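Local coordinates for protein Non-sulfated chondroitin lyase E66 (Autographa californica nucleopolyhedrovirus, PDB 3VSN) that cleaves non-sulfated chondroitin as a lyase of the occlusion-derived virus envelope, and is essential for oral infection of the insect host, at residues 407-419 with 427-439. Residues are numbered along the deposited sequence; the frame is centred on the assembly and turned at random.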
ATOM      1  N   THR A 407      -4.858 -13.764 -14.158  1.00 26.87           N
ATOM      2  CA  THR A 407      -4.807 -13.737 -12.697  1.00 25.05           C
ATOM      3  C   THR A 407      -5.788 -14.709 -12.053  1.00 23.95           C
ATOM      4  O   THR A 407      -6.800 -15.077 -12.651  1.00 22.94           O
ATOM      5  CB  THR A 407      -5.111 -12.331 -12.139  1.00 24.98           C
ATOM      6  OG1 THR A 407      -6.411 -11.914 -12.575  1.00 24.75           O
ATOM      7  CG2 THR A 407      -4.065 -11.321 -12.594  1.00 24.70           C
ATOM      8  N   GLN A 408      -5.466 -15.126 -10.830  1.00 22.74           N
ATOM      9  CA  GLN A 408      -6.391 -15.867  -9.982  1.00 22.23           C
ATOM     10  C   GLN A 408      -6.168 -15.473  -8.528  1.00 21.15           C
ATOM     11  O   GLN A 408      -5.029 -15.416  -8.062  1.00 20.38           O
ATOM     12  CB  GLN A 408      -6.227 -17.383 -10.145  1.00 23.20           C
ATOM     13  CG  GLN A 408      -7.242 -18.186  -9.334  1.00 24.24           C
ATOM     14  CD  GLN A 408      -7.132 -19.690  -9.513  1.00 25.52           C
ATOM     15  OE1 GLN A 408      -6.296 -20.185 -10.268  1.00 26.21           O
ATOM     16  NE2 GLN A 408      -7.984 -20.429  -8.808  1.00 25.89           N
ATOM     17  N   SER A 409      -7.263 -15.203  -7.825  1.00 20.30           N
ATOM     18  CA  SER A 409      -7.215 -14.899  -6.402  1.00 19.48           C
ATOM     19  C   SER A 409      -7.780 -16.054  -5.578  1.00 19.13           C
ATOM     20  O   SER A 409      -8.611 -16.830  -6.065  1.00 19.43           O
ATOM     21  CB  SER A 409      -7.956 -13.593  -6.105  1.00 19.31           C
ATOM     22  OG  SER A 409      -9.346 -13.732  -6.332  1.00 19.74           O
ATOM     23  N   PHE A 410      -7.322 -16.161  -4.332  1.00 18.13           N
ATOM     24  CA  PHE A 410      -7.637 -17.304  -3.483  1.00 17.48           C
ATOM     25  C   PHE A 410      -8.187 -16.853  -2.138  1.00 16.90           C
ATOM     26  O   PHE A 410      -7.569 -16.031  -1.453  1.00 16.36           O
ATOM     27  CB  PHE A 410      -6.382 -18.171  -3.283  1.00 17.43           C
ATOM     28  CG  PHE A 410      -5.756 -18.628  -4.571  1.00 17.88           C
ATOM     29  CD1 PHE A 410      -6.087 -19.862  -5.119  1.00 18.03           C
ATOM     30  CD2 PHE A 410      -4.856 -17.813  -5.254  1.00 17.81           C
ATOM     31  CE1 PHE A 410      -5.526 -20.281  -6.317  1.00 18.11           C
ATOM     32  CE2 PHE A 410      -4.295 -18.223  -6.456  1.00 18.17           C
ATOM     33  CZ  PHE A 410      -4.628 -19.459  -6.986  1.00 18.06           C
ATOM     34  N   ARG A 411      -9.354 -17.387  -1.778  1.00 16.68           N
ATOM     35  CA  ARG A 411      -9.958 -17.158  -0.464  1.00 16.52           C
ATOM     36  C   ARG A 411      -9.370 -18.136   0.544  1.00 16.00           C
ATOM     37  O   ARG A 411      -9.081 -19.280   0.192  1.00 15.72           O
ATOM     38  CB  ARG A 411     -11.480 -17.356  -0.504  1.00 17.18           C
ATOM     39  CG  ARG A 411     -12.247 -16.395  -1.398  1.00 17.75           C
ATOM     40  CD  ARG A 411     -12.261 -14.976  -0.854  1.00 18.21           C
ATOM     41  NE  ARG A 411     -13.137 -14.128  -1.655  1.00 18.83           N
ATOM     42  CZ  ARG A 411     -14.437 -13.960  -1.429  1.00 19.21           C
ATOM     43  NH1 ARG A 411     -15.030 -14.570  -0.405  1.00 19.06           N
ATOM     44  NH2 ARG A 411     -15.146 -13.174  -2.227  1.00 19.37           N
ATOM     45  N   PRO A 412      -9.200 -17.696   1.805  1.00 15.46           N
ATOM     46  CA  PRO A 412      -8.704 -18.600   2.837  1.00 15.23           C
ATOM     47  C   PRO A 412      -9.801 -19.565   3.290  1.00 15.30           C
ATOM     48  O   PRO A 412     -10.978 -19.209   3.263  1.00 15.28           O
ATOM     49  CB  PRO A 412      -8.332 -17.647   3.974  1.00 15.09           C
ATOM     50  CG  PRO A 412      -9.291 -16.508   3.824  1.00 15.07           C
ATOM     51  CD  PRO A 412      -9.493 -16.350   2.342  1.00 15.26           C
ATOM     52  N   THR A 413      -9.415 -20.774   3.690  1.00 15.27           N
ATOM     53  CA  THR A 413     -10.364 -21.742   4.252  1.00 15.22           C
ATOM     54  C   THR A 413     -10.963 -21.192   5.548  1.00 14.76           C
ATOM     55  O   THR A 413     -12.172 -21.276   5.766  1.00 14.61           O
ATOM     56  CB  THR A 413      -9.686 -23.098   4.529  1.00 15.78           C
ATOM     57  OG1 THR A 413      -9.095 -23.588   3.321  1.00 16.51           O
ATOM     58  CG2 THR A 413     -10.700 -24.126   5.053  1.00 16.07           C
ATOM     59  N   ILE A 414     -10.099 -20.641   6.399  1.00 13.98           N
ATOM     60  CA  ILE A 414     -10.519 -19.917   7.594  1.00 13.52           C
ATOM     61  C   ILE A 414      -9.886 -18.525   7.558  1.00 13.08           C
ATOM     62  O   ILE A 414      -8.706 -18.380   7.227  1.00 12.62           O
ATOM     63  CB  ILE A 414     -10.095 -20.646   8.892  1.00 13.61           C
ATOM     64  CG1 ILE A 414     -10.782 -22.019   8.990  1.00 13.81           C
ATOM     65  CG2 ILE A 414     -10.395 -19.795  10.126  1.00 13.50           C
ATOM     66  CD1 ILE A 414     -10.279 -22.889  10.126  1.00 13.86           C
ATOM     67  N   GLY A 415     -10.684 -17.511   7.876  1.00 12.69           N
ATOM     68  CA  GLY A 415     -10.187 -16.147   8.025  1.00 12.70           C
ATOM     69  C   GLY A 415     -11.034 -15.387   9.021  1.00 12.73           C
ATOM     70  O   GLY A 415     -12.130 -14.939   8.689  1.00 12.71           O
ATOM     71  N   GLN A 416     -10.542 -15.273  10.253  1.00 12.66           N
ATOM     72  CA  GLN A 416     -11.209 -14.492  11.296  1.00 12.56           C
ATOM     73  C   GLN A 416     -10.159 -13.624  11.964  1.00 12.12           C
ATOM     74  O   GLN A 416      -9.155 -14.140  12.463  1.00 12.00           O
ATOM     75  CB  GLN A 416     -11.869 -15.398  12.346  1.00 13.14           C
ATOM     76  CG  GLN A 416     -12.836 -16.444  11.804  1.00 13.80           C
ATOM     77  CD  GLN A 416     -14.121 -15.854  11.242  1.00 14.25           C
ATOM     78  OE1 GLN A 416     -14.609 -14.814  11.698  1.00 14.68           O
ATOM     79  NE2 GLN A 416     -14.685 -16.528  10.256  1.00 14.45           N
ATOM     80  N   THR A 417     -10.388 -12.314  11.969  1.00 11.62           N
ATOM     81  CA  THR A 417      -9.398 -11.355  12.458  1.00 11.27           C
ATOM     82  C   THR A 417     -10.040 -10.275  13.328  1.00 11.10           C
ATOM     83  O   THR A 417     -11.077  -9.712  12.973  1.00 10.96           O
ATOM     84  CB  THR A 417      -8.625 -10.699  11.284  1.00 11.19           C
ATOM     85  OG1 THR A 417      -7.847 -11.692  10.607  1.00 11.23           O
ATOM     86  CG2 THR A 417      -7.685  -9.604  11.773  1.00 11.17           C
ATOM     87  N   ALA A 418      -9.413  -9.997  14.466  1.00 10.86           N
ATOM     88  CA  ALA A 418      -9.839  -8.903  15.331  1.00 10.94           C
ATOM     89  C   ALA A 418      -8.718  -7.889  15.496  1.00 10.87           C
ATOM     90  O   ALA A 418      -7.537  -8.247  15.512  1.00 10.59           O
ATOM     91  CB  ALA A 418     -10.288  -9.426  16.687  1.00 10.90           C
ATOM     92  N   ILE A 419      -9.102  -6.622  15.613  1.00 10.88           N
ATOM     93  CA  ILE A 419      -8.147  -5.529  15.791  1.00 11.16           C
ATOM     94  C   ILE A 419      -8.624  -4.617  16.921  1.00 11.30           C
ATOM     95  O   ILE A 419      -9.805  -4.281  16.994  1.00 11.24           O
ATOM     96  CB  ILE A 419      -7.958  -4.708  14.492  1.00 11.05           C
ATOM     97  CG1 ILE A 419      -7.492  -5.605  13.338  1.00 11.20           C
ATOM     98  CG2 ILE A 419      -6.953  -3.579  14.708  1.00 11.15           C
ATOM     99  CD1 ILE A 419      -7.615  -4.977  11.957  1.00 11.22           C
ATOM    100  N   ALA A 427      -3.239  -3.857  18.469  1.00 10.82           N
ATOM    101  CA  ALA A 427      -3.079  -5.305  18.433  1.00 10.68           C
ATOM    102  C   ALA A 427      -3.957  -5.918  17.354  1.00 10.57           C
ATOM    103  O   ALA A 427      -5.062  -5.437  17.091  1.00 10.42           O
ATOM    104  CB  ALA A 427      -3.410  -5.915  19.788  1.00 10.72           C
ATOM    105  N   ILE A 428      -3.463  -6.987  16.740  1.00 10.43           N
ATOM    106  CA  ILE A 428      -4.224  -7.709  15.729  1.00 10.39           C
ATOM    107  C   ILE A 428      -4.142  -9.212  15.991  1.00 10.38           C
ATOM    108  O   ILE A 428      -3.067  -9.746  16.255  1.00 10.48           O
ATOM    109  CB  ILE A 428      -3.800  -7.318  14.287  1.00 10.40           C
ATOM    110  CG1 ILE A 428      -4.627  -8.077  13.239  1.00 10.34           C
ATOM    111  CG2 ILE A 428      -2.298  -7.497  14.072  1.00 10.41           C
ATOM    112  CD1 ILE A 428      -4.565  -7.466  11.854  1.00 10.38           C
ATOM    113  N   LEU A 429      -5.300  -9.865  15.953  1.00 10.51           N
ATOM    114  CA  LEU A 429      -5.431 -11.281  16.271  1.00 10.51           C
ATOM    115  C   LEU A 429      -6.018 -11.983  15.060  1.00 10.68           C
ATOM    116  O   LEU A 429      -7.147 -11.688  14.658  1.00 10.68           O
ATOM    117  CB  LEU A 429      -6.348 -11.465  17.483  1.00 10.50           C
ATOM    118  CG  LEU A 429      -6.692 -12.892  17.923  1.00 10.65           C
ATOM    119  CD1 LEU A 429      -5.442 -13.690  18.261  1.00 10.70           C
ATOM    120  CD2 LEU A 429      -7.656 -12.858  19.105  1.00 10.75           C
ATOM    121  N   VAL A 430      -5.248 -12.903  14.482  1.00 10.70           N
ATOM    122  CA  VAL A 430      -5.621 -13.565  13.237  1.00 10.88           C
ATOM    123  C   VAL A 430      -5.717 -15.074  13.437  1.00 11.21           C
ATOM    124  O   VAL A 430      -4.817 -15.690  14.009  1.00 11.20           O
ATOM    125  CB  VAL A 430      -4.595 -13.284  12.110  1.00 10.82           C
ATOM    126  CG1 VAL A 430      -4.992 -14.000  10.821  1.00 10.70           C
ATOM    127  CG2 VAL A 430      -4.442 -11.786  11.866  1.00 10.57           C
ATOM    128  N   TYR A 431      -6.820 -15.648  12.970  1.00 11.35           N
ATOM    129  CA  TYR A 431      -6.974 -17.093  12.857  1.00 11.62           C
ATOM    130  C   TYR A 431      -7.163 -17.359  11.378  1.00 11.74           C
ATOM    131  O   TYR A 431      -8.121 -16.874  10.769  1.00 11.78           O
ATOM    132  CB  TYR A 431      -8.194 -17.561  13.657  1.00 11.80           C
ATOM    133  CG  TYR A 431      -8.518 -19.053  13.605  1.00 12.08           C
ATOM    134  CD1 TYR A 431      -7.532 -20.016  13.351  1.00 12.15           C
ATOM    135  CD2 TYR A 431      -9.817 -19.497  13.863  1.00 12.11           C
ATOM    136  CE1 TYR A 431      -7.843 -21.372  13.324  1.00 12.28           C
ATOM    137  CE2 TYR A 431     -10.137 -20.846  13.842  1.00 12.38           C
ATOM    138  CZ  TYR A 431      -9.150 -21.778  13.574  1.00 12.45           C
ATOM    139  OH  TYR A 431      -9.479 -23.115  13.556  1.00 12.80           O
ATOM    140  N   ALA A 432      -6.232 -18.108  10.799  1.00 11.90           N
ATOM    141  CA  ALA A 432      -6.230 -18.337   9.362  1.00 12.12           C
ATOM    142  C   ALA A 432      -5.880 -19.775   9.013  1.00 12.27           C
ATOM    143  O   ALA A 432      -5.146 -20.443   9.748  1.00 11.91           O
ATOM    144  CB  ALA A 432      -5.271 -17.374   8.682  1.00 12.21           C
ATOM    145  N   LYS A 433      -6.436 -20.246   7.900  1.00 12.59           N
ATOM    146  CA  LYS A 433      -6.052 -21.523   7.311  1.00 13.15           C
ATOM    147  C   LYS A 433      -6.061 -21.386   5.790  1.00 13.32           C
ATOM    148  O   LYS A 433      -7.011 -20.848   5.211  1.00 13.24           O
ATOM    149  CB  LYS A 433      -6.973 -22.658   7.776  1.00 13.37           C
ATOM    150  CG  LYS A 433      -6.515 -24.045   7.337  1.00 13.91           C
ATOM    151  CD  LYS A 433      -7.420 -25.141   7.877  1.00 14.50           C
ATOM    152  CE  LYS A 433      -6.856 -26.523   7.576  1.00 14.82           C
ATOM    153  NZ  LYS A 433      -7.736 -27.597   8.120  1.00 15.56           N
ATOM    154  N   PHE A 434      -4.994 -21.867   5.158  1.00 13.52           N
ATOM    155  CA  PHE A 434      -4.791 -21.696   3.725  1.00 13.81           C
ATOM    156  C   PHE A 434      -4.625 -23.050   3.035  1.00 14.10           C
ATOM    157  O   PHE A 434      -3.570 -23.686   3.147  1.00 14.07           O
ATOM    158  CB  PHE A 434      -3.555 -20.826   3.461  1.00 13.82           C
ATOM    159  CG  PHE A 434      -3.478 -19.581   4.314  1.00 13.86           C
ATOM    160  CD1 PHE A 434      -4.131 -18.415   3.928  1.00 13.73           C
ATOM    161  CD2 PHE A 434      -2.723 -19.566   5.487  1.00 13.79           C
ATOM    162  CE1 PHE A 434      -4.045 -17.262   4.698  1.00 13.71           C
ATOM    163  CE2 PHE A 434      -2.635 -18.417   6.262  1.00 13.75           C
ATOM    164  CZ  PHE A 434      -3.296 -17.263   5.865  1.00 13.60           C
ATOM    165  N   ALA A 435      -5.665 -23.485   2.324  1.00 14.44           N
ATOM    166  CA  ALA A 435      -5.650 -24.768   1.612  1.00 14.86           C
ATOM    167  C   ALA A 435      -4.472 -24.889   0.639  1.00 15.32           C
ATOM    168  O   ALA A 435      -3.835 -25.939   0.563  1.00 15.39           O
ATOM    169  CB  ALA A 435      -6.971 -25.001   0.886  1.00 14.77           C
ATOM    170  N   GLU A 436      -4.174 -23.804  -0.074  1.00 15.58           N
ATOM    171  CA  GLU A 436      -3.152 -23.814  -1.126  1.00 15.85           C
ATOM    172  C   GLU A 436      -1.714 -23.740  -0.602  1.00 15.86           C
ATOM    173  O   GLU A 436      -0.763 -23.908  -1.365  1.00 15.83           O
ATOM    174  CB  GLU A 436      -3.408 -22.689  -2.140  1.00 16.48           C
ATOM    175  CG  GLU A 436      -4.731 -22.789  -2.893  1.00 16.88           C
ATOM    176  CD  GLU A 436      -5.929 -22.272  -2.104  1.00 17.41           C
ATOM    177  OE1 GLU A 436      -5.749 -21.673  -1.021  1.00 17.30           O
ATOM    178  OE2 GLU A 436      -7.066 -22.468  -2.573  1.00 18.20           O
ATOM    179  N   MET A 437      -1.554 -23.480   0.693  1.00 15.67           N
ATOM    180  CA  MET A 437      -0.231 -23.515   1.315  1.00 15.65           C
ATOM    181  C   MET A 437      -0.103 -24.725   2.234  1.00 15.49           C
ATOM    182  O   MET A 437       0.338 -24.607   3.383  1.00 15.01           O
ATOM    183  CB  MET A 437       0.077 -22.204   2.056  1.00 15.88           C
ATOM    184  CG  MET A 437       0.291 -21.020   1.120  1.00 16.36           C
ATOM    185  SD  MET A 437       1.046 -19.561   1.875  1.00 17.08           S
ATOM    186  CE  MET A 437      -0.275 -19.004   2.946  1.00 16.35           C
ATOM    187  N   ASN A 438      -0.495 -25.891   1.711  1.00 15.29           N
ATOM    188  CA  ASN A 438      -0.365 -27.160   2.428  1.00 15.37           C
ATOM    189  C   ASN A 438      -1.210 -27.207   3.714  1.00 15.04           C
ATOM    190  O   ASN A 438      -0.804 -27.801   4.720  1.00 14.92           O
ATOM    191  CB  ASN A 438       1.123 -27.427   2.716  1.00 15.78           C
ATOM    192  CG  ASN A 438       1.383 -28.813   3.258  1.00 16.18           C
ATOM    193  OD1 ASN A 438       0.738 -29.778   2.860  1.00 16.75           O
ATOM    194  ND2 ASN A 438       2.343 -28.918   4.175  1.00 16.16           N
ATOM    195  N   ASN A 439      -2.387 -26.581   3.667  1.00 14.77           N
ATOM    196  CA  ASN A 439      -3.282 -26.459   4.831  1.00 14.73           C
ATOM    197  C   ASN A 439      -2.644 -25.770   6.042  1.00 14.32           C
ATOM    198  O   ASN A 439      -3.013 -26.049   7.189  1.00 14.14           O
ATOM    199  CB  ASN A 439      -3.889 -27.818   5.232  1.00 15.49           C
ATOM    200  CG  ASN A 439      -5.146 -28.163   4.446  1.00 16.43           C
ATOM    201  OD1 ASN A 439      -5.502 -29.335   4.315  1.00 17.60           O
ATOM    202  ND2 ASN A 439      -5.832 -27.148   3.935  1.00 16.19           N
TER
HETATM  203  O   HOH W   1      -7.452 -21.495   1.227  1.00 15.11           O
HETATM  204  O   HOH W   2      -9.253 -20.986  -1.841  1.00 31.39           O
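Ile-419 and Ile-428 lie side by side on one face of an antiparallel beta hairpin, the face that also carries Thr-417 and Val-430, CG1 of Ile-419 meeting CD1 of Ile-428 at 3.8 Å. Ile-428 holds CG1 anti to its backbone nitrogen (chi1 -179°), which also brings that carbon 3.7 Å from Thr-417 CG2. Thr-417 in turn runs alongside Val-430, its OG1 against both valine methyls while hydrogen-bonding to the carbonyl of Val-342. On the other face, Ile-414 reaches diagonally across to Tyr-431: CG2 makes a CH-pi contact over one ring face, 3.9 Å from the centroid, and CD1 extends to the phenol end, 3.5 Å from OH. Lys-433 adds its CB to the flank of Ile-414 before its extended chain leads away. Between these faces, Ala-418 with Leu-429 and Gln-416 with Tyr-431 form reciprocal backbone hydrogen bonds; Gln-416 N to Tyr-431 O is nearly straight (172°). The regular pairing ends in a classic beta bulge, where Thr-413 and Ile-414 both face Lys-433 and both send weak N-H bonds to its carbonyl oxygen. Beyond it the two chains separate, and two waters bridge them. The Arg-411 carbonyl receives two water hydrogens; one water continues to Ala-435 N and Glu-436 OE1, the other to Glu-436 OE2, 2.7 Å from that oxygen. Glu-436, bent at chi2 (81°), rests its carboxylate against CD1 of Phe-410, and Tyr-348 OH also bonds OE1. Strand 414-421 is outermost in its antiparallel sheet; strand 426-434 lies between it and strand 440-449, while Ala-418 and Leu-429 pack on Val-593 of strand 592-597. At the far end, strand 408-410 pairs with strand 349-351, which carries Glu-350, important for catalysis, so the hairpin's lead-in runs beside the active site.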